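Local coordinates for protein probable glucarate dehydratase (Mycobacterium smegmatis str. MC2 155, PDB 3VDG) that probably dehydrates glucarate or a related acid sugar, as a metal-dependent member of the enolase superfamily, at residues 93-96 and 102-105. Sequence-based numbering, arbitrary orientation. Where two conformers were deposited one is given.
Sequences VGRS and VIRA
Arg95 and Ile103 meet through aliphatic carbon alone: CB of Arg95 lies 3.9 Å from CG1 of Ile103, where the loop after helix 79-92 runs past helix 100-111. The CA atoms of these two residues stand 7.2 Å apart, near enough for short stretches of side chain to bridge the gap. The arginine chain bends at chi2 (-66°), which carries its CD alongside Val102, a looser approach of 4.3 Å to CG1 of that residue. Arginine suits this partly exposed spot because its methylenes can lie against hydrocarbon while the guanidinium, set obliquely to CG1 of Val102, carries the charge on past it. Val102 offers a compact branched surface, and it also packs on Ala162 of the second subunit.

The remaining contact is between a methyl and a backbone carbonyl. Ile103 has CG1 anti to its own carbonyl carbon (chi1 -76°), and the extended end of the chain brings CD1 to 3.6 Å from the O of Ser96. Long and branched, isoleucine can reach the loop while its side chain also touches Phe136 and Cys143 of helix 131-151.

Gly94 and Arg95 share backbone hydrogen bonds with Ile30, at the start of strand 30-41, which tie the loop to the three-stranded antiparallel sheet. This alpha+beta part is consistent with the N-terminal capping domain of the enolase superfamily, separate from the barrel that holds the sodium ion. With no hydrogen bond or salt bridge between them, the loop and helix rely here on van der Waals contact and the burial of hydrocarbon.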
loop_
_atom_site.group_PDB
_atom_site.type_symbol
_atom_site.label_atom_id
_atom_site.label_comp_id
_atom_site.label_asym_id
_atom_site.label_seq_id
_atom_site.Cartn_x
_atom_site.Cartn_y
_atom_site.Cartn_z
ATOM N N VAL A 93 -19.993 -15.379 1.834
ATOM C CA VAL A 93 -20.089 -16.750 1.316
ATOM C C VAL A 93 -20.124 -16.719 -0.219
ATOM O O VAL A 93 -20.813 -15.889 -0.827
ATOM C CB VAL A 93 -21.324 -17.493 1.888
ATOM C CG1 VAL A 93 -21.517 -18.837 1.193
ATOM C CG2 VAL A 93 -21.159 -17.687 3.391
ATOM N N GLY A 94 -19.351 -17.603 -0.846
ATOM C CA GLY A 94 -19.309 -17.633 -2.293
ATOM C C GLY A 94 -18.284 -16.683 -2.895
ATOM O O GLY A 94 -18.398 -16.328 -4.056
ATOM N N ARG A 95 -17.274 -16.270 -2.125
ATOM C CA ARG A 95 -16.243 -15.370 -2.673
ATOM C C ARG A 95 -14.868 -16.012 -2.559
ATOM O O ARG A 95 -14.568 -16.655 -1.563
ATOM C CB ARG A 95 -16.237 -14.023 -1.944
ATOM C CG ARG A 95 -17.573 -13.303 -2.006
ATOM C CD ARG A 95 -17.904 -12.887 -3.443
ATOM N NE ARG A 95 -19.298 -12.477 -3.553
ATOM C CZ ARG A 95 -19.823 -11.923 -4.639
ATOM N NH1 ARG A 95 -19.069 -11.720 -5.702
ATOM N NH2 ARG A 95 -21.094 -11.565 -4.652
ATOM N N SER A 96 -14.034 -15.841 -3.583
ATOM C CA SER A 96 -12.668 -16.363 -3.590
ATOM C C SER A 96 -11.865 -15.776 -2.437
ATOM O O SER A 96 -11.969 -14.585 -2.187
ATOM C CB SER A 96 -11.969 -15.957 -4.882
ATOM O OG SER A 96 -10.592 -16.293 -4.826
ATOM N N VAL A 102 -12.830 -7.228 -3.067
ATOM C CA VAL A 102 -14.263 -7.426 -3.215
ATOM C C VAL A 102 -14.893 -7.743 -1.852
ATOM O O VAL A 102 -15.981 -7.268 -1.538
ATOM C CB VAL A 102 -14.555 -8.591 -4.209
ATOM C CG1 VAL A 102 -15.958 -9.129 -4.021
ATOM C CG2 VAL A 102 -14.335 -8.139 -5.656
ATOM N N ILE A 103 -14.204 -8.552 -1.048
ATOM C CA ILE A 103 -14.734 -8.976 0.239
ATOM C C ILE A 103 -14.926 -7.767 1.156
ATOM O O ILE A 103 -15.944 -7.651 1.843
ATOM C CB ILE A 103 -13.871 -10.093 0.876
ATOM C CG1 ILE A 103 -14.147 -11.439 0.172
ATOM C CG2 ILE A 103 -14.151 -10.256 2.367
ATOM C CD1 ILE A 103 -13.078 -12.469 0.470
ATOM N N ARG A 104 -13.978 -6.828 1.143
ATOM C CA ARG A 104 -14.167 -5.647 1.985
ATOM C C ARG A 104 -15.395 -4.867 1.539
ATOM O O ARG A 104 -16.181 -4.377 2.377
ATOM C CB ARG A 104 -12.942 -4.718 1.993
ATOM C CG ARG A 104 -13.077 -3.573 3.005
ATOM C CD ARG A 104 -11.932 -2.569 2.890
ATOM N NE ARG A 104 -12.013 -1.560 3.954
ATOM C CZ ARG A 104 -12.820 -0.501 3.926
ATOM N NH1 ARG A 104 -13.613 -0.298 2.878
ATOM N NH2 ARG A 104 -12.838 0.356 4.951
ATOM N N ALA A 105 -15.562 -4.723 0.226
ATOM C CA ALA A 105 -16.678 -3.929 -0.279
ATOM C C ALA A 105 -18.023 -4.592 0.078
ATOM O O ALA A 105 -18.985 -3.904 0.420
ATOM C CB ALA A 105 -16.556 -3.713 -1.788
#